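Local coordinates for DNR protein (Pseudomonas aeruginosa, PDB 2Z69) that probably acts as a DNA-binding transcription factor regulating dissimilative nitrate respiration, with this chain holding its sensor domain, a beta barrel and dimerization helix, at residues B[37-42]-B[108-113]; B[57-62]-B[79-84]. All blocks are in the same frame, centred on the assembly; numbering follows the deposited sequence.

Contact 1 of 2, residues B[37-42]-B[108-113]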
ATOM      1  N   LEU B  37     -11.271  25.334   5.457  1.00 19.10           N
ATOM      2  CA  LEU B  37     -10.219  26.114   6.072  1.00 20.30           C
ATOM      3  C   LEU B  37     -10.352  26.067   7.601  1.00 21.82           C
ATOM      4  O   LEU B  37     -11.468  26.238   8.157  1.00 21.36           O
ATOM      5  CB  LEU B  37     -10.336  27.553   5.600  1.00 20.79           C
ATOM      6  CG  LEU B  37      -9.205  28.447   6.064  1.00 18.68           C
ATOM      7  CD1 LEU B  37      -7.925  28.024   5.401  1.00 19.24           C
ATOM      8  CD2 LEU B  37      -9.597  29.901   5.718  1.00 19.47           C
ATOM      9  N   VAL B  38      -9.227  25.828   8.278  1.00 20.77           N
ATOM     10  CA  VAL B  38      -9.262  25.577   9.714  1.00 20.70           C
ATOM     11  C   VAL B  38      -8.315  26.548  10.364  1.00 19.54           C
ATOM     12  O   VAL B  38      -7.145  26.645   9.974  1.00 19.84           O
ATOM     13  CB  VAL B  38      -8.843  24.105  10.081  1.00 21.02           C
ATOM     14  CG1 VAL B  38      -8.817  23.907  11.615  1.00 23.77           C
ATOM     15  CG2 VAL B  38      -9.761  23.093   9.409  1.00 20.53           C
ATOM     16  N   ASN B  39      -8.825  27.256  11.363  1.00 19.16           N
ATOM     17  CA  ASN B  39      -8.045  28.276  12.048  1.00 19.87           C
ATOM     18  C   ASN B  39      -7.841  27.911  13.512  1.00 19.44           C
ATOM     19  O   ASN B  39      -8.835  27.653  14.214  1.00 18.44           O
ATOM     20  CB  ASN B  39      -8.793  29.593  11.980  1.00 17.83           C
ATOM     21  CG  ASN B  39      -8.981  30.082  10.569  1.00 19.09           C
ATOM     22  OD1 ASN B  39      -8.018  30.314   9.857  1.00 16.10           O
ATOM     23  ND2 ASN B  39     -10.235  30.336  10.190  1.00 14.30           N
ATOM     24  N   LEU B  40      -6.596  27.975  14.011  1.00 17.30           N
ATOM     25  CA  LEU B  40      -6.370  27.496  15.398  1.00 18.41           C
ATOM     26  C   LEU B  40      -5.482  28.371  16.224  1.00 18.28           C
ATOM     27  O   LEU B  40      -4.480  28.833  15.735  1.00 18.97           O
ATOM     28  CB  LEU B  40      -5.755  26.085  15.392  1.00 19.44           C
ATOM     29  CG  LEU B  40      -6.553  24.878  14.868  1.00 19.20           C
ATOM     30  CD1 LEU B  40      -5.612  23.688  14.802  1.00 26.21           C
ATOM     31  CD2 LEU B  40      -7.836  24.548  15.681  1.00 22.77           C
ATOM     32  N   ASP B  41      -5.848  28.565  17.485  1.00 18.93           N
ATOM     33  CA  ASP B  41      -4.998  29.252  18.432  1.00 20.34           C
ATOM     34  C   ASP B  41      -3.971  28.265  18.966  1.00 19.47           C
ATOM     35  O   ASP B  41      -4.152  27.067  18.834  1.00 19.82           O
ATOM     36  CB  ASP B  41      -5.848  29.783  19.572  1.00 22.25           C
ATOM     37  CG  ASP B  41      -6.500  31.099  19.234  1.00 27.74           C
ATOM     38  OD1 ASP B  41      -5.999  31.812  18.316  1.00 37.48           O
ATOM     39  OD2 ASP B  41      -7.493  31.431  19.913  1.00 38.23           O
ATOM     40  N   LYS B  42      -2.898  28.782  19.552  1.00 18.30           N
ATOM     41  CA  LYS B  42      -1.903  27.982  20.249  1.00 17.98           C
ATOM     42  C   LYS B  42      -2.622  27.206  21.300  1.00 16.94           C
ATOM     43  O   LYS B  42      -3.403  27.788  22.078  1.00 15.16           O
ATOM     44  CB  LYS B  42      -0.889  28.917  20.955  1.00 20.73           C
ATOM     45  CG  LYS B  42       0.106  28.185  21.889  1.00 20.56           C
ATOM     46  CD  LYS B  42       0.796  29.121  22.893  1.00 21.15           C
ATOM     47  CE  LYS B  42       1.542  30.266  22.241  1.00 36.63           C
ATOM     48  NZ  LYS B  42       2.558  29.771  21.266  1.00 44.91           N
ATOM     49  N   PRO B 108      -0.284  29.770  16.863  1.00 21.64           N
ATOM     50  CA  PRO B 108      -1.436  30.032  15.994  1.00 21.75           C
ATOM     51  C   PRO B 108      -1.181  29.437  14.616  1.00 21.28           C
ATOM     52  O   PRO B 108      -0.117  29.690  14.036  1.00 18.73           O
ATOM     53  CB  PRO B 108      -1.473  31.553  15.896  1.00 22.12           C
ATOM     54  CG  PRO B 108      -0.901  32.019  17.245  1.00 24.35           C
ATOM     55  CD  PRO B 108       0.236  31.015  17.479  1.00 22.88           C
ATOM     56  N   SER B 109      -2.134  28.652  14.111  1.00 18.86           N
ATOM     57  CA  SER B 109      -1.905  27.881  12.888  1.00 17.71           C
ATOM     58  C   SER B 109      -3.116  27.974  11.964  1.00 19.19           C
ATOM     59  O   SER B 109      -4.243  28.258  12.408  1.00 21.06           O
ATOM     60  CB  SER B 109      -1.618  26.389  13.260  1.00 18.64           C
ATOM     61  OG  SER B 109      -0.471  26.286  14.119  1.00 17.49           O
ATOM     62  N   GLN B 110      -2.891  27.713  10.680  1.00 16.76           N
ATOM     63  CA  GLN B 110      -3.972  27.660   9.730  1.00 16.74           C
ATOM     64  C   GLN B 110      -3.791  26.422   8.865  1.00 16.58           C
ATOM     65  O   GLN B 110      -2.681  26.117   8.434  1.00 15.29           O
ATOM     66  CB  GLN B 110      -4.026  28.942   8.859  1.00 13.96           C
ATOM     67  CG  GLN B 110      -5.294  29.008   8.038  1.00 17.87           C
ATOM     68  CD  GLN B 110      -5.492  30.329   7.321  1.00 22.64           C
ATOM     69  OE1 GLN B 110      -4.674  30.715   6.505  1.00 24.25           O
ATOM     70  NE2 GLN B 110      -6.593  31.018   7.615  1.00 23.82           N
ATOM     71  N   LEU B 111      -4.892  25.725   8.596  1.00 17.84           N
ATOM     72  CA  LEU B 111      -4.831  24.464   7.849  1.00 19.48           C
ATOM     73  C   LEU B 111      -5.902  24.351   6.800  1.00 20.82           C
ATOM     74  O   LEU B 111      -6.893  25.081   6.859  1.00 22.91           O
ATOM     75  CB  LEU B 111      -4.940  23.245   8.784  1.00 18.26           C
ATOM     76  CG  LEU B 111      -4.070  23.325  10.039  1.00 22.35           C
ATOM     77  CD1 LEU B 111      -5.020  23.522  11.232  1.00 24.22           C
ATOM     78  CD2 LEU B 111      -3.294  22.069  10.243  1.00 22.65           C
ATOM     79  N   PHE B 112      -5.677  23.435   5.845  1.00 19.71           N
ATOM     80  CA  PHE B 112      -6.702  22.890   4.975  1.00 19.76           C
ATOM     81  C   PHE B 112      -7.039  21.524   5.517  1.00 19.50           C
ATOM     82  O   PHE B 112      -6.133  20.742   5.767  1.00 20.84           O
ATOM     83  CB  PHE B 112      -6.145  22.706   3.567  1.00 20.22           C
ATOM     84  CG  PHE B 112      -6.047  23.973   2.777  1.00 21.01           C
ATOM     85  CD1 PHE B 112      -4.903  24.245   2.037  1.00 17.67           C
ATOM     86  CD2 PHE B 112      -7.108  24.881   2.750  1.00 17.49           C
ATOM     87  CE1 PHE B 112      -4.793  25.408   1.269  1.00 16.41           C
ATOM     88  CE2 PHE B 112      -7.022  26.055   1.979  1.00 23.29           C
ATOM     89  CZ  PHE B 112      -5.858  26.317   1.228  1.00 20.17           C
ATOM     90  N   ARG B 113      -8.318  21.233   5.723  1.00 20.16           N
ATOM     91  CA  ARG B 113      -8.766  19.895   6.123  1.00 21.41           C
ATOM     92  C   ARG B 113      -9.326  19.218   4.894  1.00 22.07           C
ATOM     93  O   ARG B 113     -10.351  19.665   4.363  1.00 23.71           O
ATOM     94  CB  ARG B 113      -9.892  19.982   7.144  1.00 21.04           C
ATOM     95  CG  ARG B 113     -10.712  18.704   7.287  1.00 21.60           C
ATOM     96  CD  ARG B 113     -11.564  18.656   8.595  1.00 24.48           C
ATOM     97  NE  ARG B 113     -12.423  19.818   8.673  1.00 43.38           N
ATOM     98  CZ  ARG B 113     -12.469  20.695   9.669  1.00 44.48           C
ATOM     99  NH1 ARG B 113     -11.728  20.561  10.768  1.00 44.22           N
ATOM    100  NH2 ARG B 113     -13.303  21.710   9.563  1.00 45.12           N
TER
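N39 and Q110 meet through their amides on one face of an antiparallel strand pair. The two side chains lie side by side and point the same way. Q110 NE2 donates to N39 OD1 at 2.7 Å, in the plane of the acceptor carbonyl and close to the plane of its own amide. The two amide planes are nevertheless turned 44° apart. Q110 CG is anti to the backbone N (chi1 -170°), and the extended chain beyond it carries the amide out beside that of N39. L37 shares this face. Its CD2 touches Q110 NE2 at 3.7 Å, and its CD1 comes within 4.0 Å of F112 CE2, meeting that ring obliquely.

V38, L40 and L111 occupy the other face. L111 CD1 touches both L40 CD1 at 3.6 Å and V38 CG1 at 3.8 Å. V38 has CG1 anti to the backbone N (chi1 177°), which puts this methyl near L111. Its other methyl, CG2, lies over one face of the R113 guanidinium, 3.5 Å from NH1 and offset toward the rim. R113 NE forms a salt bridge with D36.

V38 with L111 and L40 with S109 are hydrogen-bonded pairs, joined by four backbone bonds. They alternate with the non-hydrogen-bonded pairs L37 with F112 and N39 with Q110.

Strand 36-40 is one of the two outermost strands of this sheet within the chain. Strand 109-115 is next to it and bonds on its other side to strand 55-59, where L111 touches L59. F112 meets H10 of helix 6-14 edge-to-face.

Contact 2 of 2, residues B[57-62]-B[79-84]; sequences YYLISG and EVTNER
R84 N donates to L59 O at 2.6 Å, and this bond joins the backbones directly. The donor lies nearly along the C=O axis of L59. A second bond runs from G62 N to E83 OE1 at 3.1 Å. It is fairly straight, with 161° at the hydrogen, and uses the anti lone pair of the carboxylate. E83 CG sits between its own backbone N and carbonyl carbon (chi1 62°), and the extended chain beyond it carries OE1 to G62 N. The other oxygen, OE2, forms a salt bridge with R84 NH1; its hydrogen bond is weak. A water links the backbones as well. It donates to G62 O and accepts from E83 N, at 2.8 Å in each case.

The chain turns a corner at I60, passing from strand 55-59 in one sheet to strand 63-69 in the other. I60 and S61 both face Q110 and form a classic beta bulge. Segment 79-84 makes a similar passage, from strand 75-82 toward strand 86-87. The contact therefore joins two crossings between the sheets of the cyclic nucleotide-binding domain, a beta barrel. The backbone angles of G62 would jam a CB against the carbonyl O of S61.

The CB of L59 is directed toward segment 79-84. L59 CD2 rests 3.4 Å from T81 O and reaches T81 CG2 at 4.1 Å. Y58 and R84 run side by side, pointing the same way, with ring and guanidinium planes 59° apart. Y58 OH lies 3.5 Å from R84 CB. L59 also packs on V64 of strand 63-69, and Y58 on L13 and L14 of helix 6-14.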
ATOM      1  N   TYR B  57      -4.780  16.683   6.869  1.00 18.53           N
ATOM      2  CA  TYR B  57      -4.531  18.110   6.972  1.00 18.51           C
ATOM      3  C   TYR B  57      -3.283  18.545   6.194  1.00 21.05           C
ATOM      4  O   TYR B  57      -2.288  17.837   6.140  1.00 19.36           O
ATOM      5  CB  TYR B  57      -4.392  18.509   8.435  1.00 19.42           C
ATOM      6  CG  TYR B  57      -5.692  18.322   9.164  1.00 21.50           C
ATOM      7  CD1 TYR B  57      -6.095  17.060   9.615  1.00 18.27           C
ATOM      8  CD2 TYR B  57      -6.562  19.398   9.322  1.00 20.60           C
ATOM      9  CE1 TYR B  57      -7.355  16.894  10.243  1.00 17.49           C
ATOM     10  CE2 TYR B  57      -7.795  19.237   9.910  1.00 20.25           C
ATOM     11  CZ  TYR B  57      -8.172  18.001  10.393  1.00 20.35           C
ATOM     12  OH  TYR B  57      -9.424  17.903  11.000  1.00 25.94           O
ATOM     13  N   TYR B  58      -3.382  19.703   5.550  1.00 20.61           N
ATOM     14  CA  TYR B  58      -2.199  20.407   5.091  1.00 21.22           C
ATOM     15  C   TYR B  58      -2.006  21.630   5.988  1.00 22.38           C
ATOM     16  O   TYR B  58      -2.947  22.413   6.201  1.00 24.45           O
ATOM     17  CB  TYR B  58      -2.387  20.821   3.652  1.00 21.74           C
ATOM     18  CG  TYR B  58      -1.253  21.620   3.079  1.00 19.21           C
ATOM     19  CD1 TYR B  58      -1.316  23.009   3.082  1.00 20.27           C
ATOM     20  CD2 TYR B  58      -0.130  20.997   2.553  1.00 20.00           C
ATOM     21  CE1 TYR B  58      -0.312  23.780   2.567  1.00 24.90           C
ATOM     22  CE2 TYR B  58       0.918  21.774   1.999  1.00 25.40           C
ATOM     23  CZ  TYR B  58       0.796  23.167   2.025  1.00 22.31           C
ATOM     24  OH  TYR B  58       1.755  23.977   1.547  1.00 21.35           O
ATOM     25  N   LEU B  59      -0.798  21.793   6.516  1.00 21.27           N
ATOM     26  CA  LEU B  59      -0.500  22.915   7.418  1.00 21.52           C
ATOM     27  C   LEU B  59      -0.015  24.121   6.603  1.00 20.30           C
ATOM     28  O   LEU B  59       1.123  24.165   6.117  1.00 18.93           O
ATOM     29  CB  LEU B  59       0.548  22.474   8.483  1.00 21.77           C
ATOM     30  CG  LEU B  59       0.906  23.378   9.657  1.00 19.57           C
ATOM     31  CD1 LEU B  59      -0.315  23.879  10.388  1.00 23.41           C
ATOM     32  CD2 LEU B  59       1.864  22.644  10.606  1.00 19.60           C
ATOM     33  N   ILE B  60      -0.891  25.111   6.445  1.00 19.70           N
ATOM     34  CA  ILE B  60      -0.537  26.292   5.657  1.00 18.49           C
ATOM     35  C   ILE B  60       0.513  27.079   6.447  1.00 19.02           C
ATOM     36  O   ILE B  60       1.588  27.347   5.945  1.00 18.82           O
ATOM     37  CB  ILE B  60      -1.763  27.178   5.322  1.00 17.86           C
ATOM     38  CG1 ILE B  60      -2.831  26.376   4.552  1.00 17.49           C
ATOM     39  CG2 ILE B  60      -1.335  28.449   4.567  1.00 18.19           C
ATOM     40  CD1 ILE B  60      -4.255  26.831   4.915  1.00 16.89           C
ATOM     41  N   SER B  61       0.211  27.383   7.713  1.00 21.20           N
ATOM     42  CA  SER B  61       1.106  28.225   8.514  1.00 21.03           C
ATOM     43  C   SER B  61       1.021  27.704   9.920  1.00 21.38           C
ATOM     44  O   SER B  61      -0.038  27.207  10.344  1.00 20.55           O
ATOM     45  CB  SER B  61       0.662  29.697   8.462  1.00 23.06           C
ATOM     46  OG  SER B  61      -0.614  29.871   9.088  1.00 20.09           O
ATOM     47  N   GLY B  62       2.121  27.805  10.653  1.00 20.87           N
ATOM     48  CA  GLY B  62       2.106  27.394  12.050  1.00 21.56           C
ATOM     49  C   GLY B  62       2.866  26.103  12.261  1.00 21.19           C
ATOM     50  O   GLY B  62       3.790  25.806  11.495  1.00 18.93           O
ATOM     51  N   GLU B  79       5.232  13.010  16.217  1.00 19.24           N
ATOM     52  CA  GLU B  79       5.906  13.925  15.309  1.00 20.28           C
ATOM     53  C   GLU B  79       5.569  15.375  15.626  1.00 19.29           C
ATOM     54  O   GLU B  79       4.571  15.671  16.281  1.00 18.91           O
ATOM     55  CB  GLU B  79       5.530  13.596  13.862  1.00 21.52           C
ATOM     56  CG  GLU B  79       4.027  13.356  13.695  1.00 18.92           C
ATOM     57  CD  GLU B  79       3.641  12.675  12.363  1.00 27.60           C
ATOM     58  OE1 GLU B  79       4.197  13.057  11.292  1.00 43.68           O
ATOM     59  OE2 GLU B  79       2.764  11.770  12.386  1.00 29.13           O
ATOM     60  N   VAL B  80       6.427  16.275  15.165  1.00 18.54           N
ATOM     61  CA  VAL B  80       6.142  17.693  15.149  1.00 20.28           C
ATOM     62  C   VAL B  80       6.108  18.088  13.669  1.00 22.07           C
ATOM     63  O   VAL B  80       7.083  17.856  12.945  1.00 20.36           O
ATOM     64  CB  VAL B  80       7.204  18.496  15.917  1.00 20.00           C
ATOM     65  CG1 VAL B  80       6.928  20.005  15.789  1.00 21.86           C
ATOM     66  CG2 VAL B  80       7.237  18.040  17.412  1.00 16.54           C
ATOM     67  N   THR B  81       4.971  18.620  13.211  1.00 21.87           N
ATOM     68  CA  THR B  81       4.811  18.982  11.796  1.00 23.16           C
ATOM     69  C   THR B  81       5.061  20.476  11.553  1.00 22.65           C
ATOM     70  O   THR B  81       4.488  21.327  12.226  1.00 22.27           O
ATOM     71  CB  THR B  81       3.410  18.613  11.293  1.00 24.32           C
ATOM     72  OG1 THR B  81       3.128  17.229  11.608  1.00 29.73           O
ATOM     73  CG2 THR B  81       3.296  18.839   9.784  1.00 23.83           C
ATOM     74  N   ASN B  82       5.905  20.778  10.575  1.00 23.20           N
ATOM     75  CA  ASN B  82       6.220  22.161  10.175  1.00 23.61           C
ATOM     76  C   ASN B  82       5.301  22.631   9.053  1.00 23.46           C
ATOM     77  O   ASN B  82       4.701  21.793   8.347  1.00 23.36           O
ATOM     78  CB  ASN B  82       7.692  22.246   9.729  1.00 24.14           C
ATOM     79  CG  ASN B  82       8.658  21.838  10.848  1.00 27.94           C
ATOM     80  OD1 ASN B  82       8.592  22.353  11.963  1.00 27.40           O
ATOM     81  ND2 ASN B  82       9.531  20.887  10.554  1.00 30.45           N
ATOM     82  N   GLU B  83       5.191  23.949   8.870  1.00 22.38           N
ATOM     83  CA  GLU B  83       4.325  24.468   7.805  1.00 22.88           C
ATOM     84  C   GLU B  83       4.655  23.882   6.431  1.00 21.80           C
ATOM     85  O   GLU B  83       5.771  23.383   6.207  1.00 20.38           O
ATOM     86  CB  GLU B  83       4.247  26.023   7.785  1.00 23.26           C
ATOM     87  CG  GLU B  83       5.506  26.807   7.542  1.00 22.41           C
ATOM     88  CD  GLU B  83       5.302  28.306   7.885  1.00 25.43           C
ATOM     89  OE1 GLU B  83       4.477  28.630   8.797  1.00 32.90           O
ATOM     90  OE2 GLU B  83       5.967  29.155   7.264  1.00 26.05           O
ATOM     91  N   ARG B  84       3.664  23.916   5.539  1.00 21.17           N
ATOM     92  CA  ARG B  84       3.765  23.363   4.172  1.00 20.84           C
ATOM     93  C   ARG B  84       4.014  21.829   4.163  1.00 20.55           C
ATOM     94  O   ARG B  84       4.657  21.292   3.256  1.00 19.63           O
ATOM     95  CB  ARG B  84       4.789  24.130   3.338  1.00 20.29           C
ATOM     96  CG  ARG B  84       4.499  25.637   3.214  1.00 21.17           C
ATOM     97  CD  ARG B  84       5.438  26.339   2.174  1.00 25.19           C
ATOM     98  NE  ARG B  84       6.841  26.386   2.610  1.00 36.06           N
ATOM     99  CZ  ARG B  84       7.323  27.197   3.557  1.00 41.54           C
ATOM    100  NH1 ARG B  84       6.535  28.063   4.197  1.00 45.45           N
ATOM    101  NH2 ARG B  84       8.605  27.138   3.880  1.00 40.46           N
TER
HETATM  102  O   HOH W   1       6.419  25.773  10.594  1.00 31.14           O

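How the contacts relate
The centres of contacts 1 and 2 are about 9 Å apart, on the same side of the chain's centre. Contact 2 is nested along the chain inside the loop closed by contact 1. The order is 37-42, 57-62, 79-84, 108-113. Strands 109-115 and 55-59 are neighbours in one antiparallel sheet. Probable hydrogen bonds join the contacts there, from I60 N to Q110 O and from Q110 N to S61 O. Contact 1 pairs strands within this sheet. Contact 2 ties its corner to the end of strand 75-82 in the second sheet. Contact 1 thus holds an outer strand onto the first sheet, and contact 2 links the two sheets of the sensor domain's beta barrel.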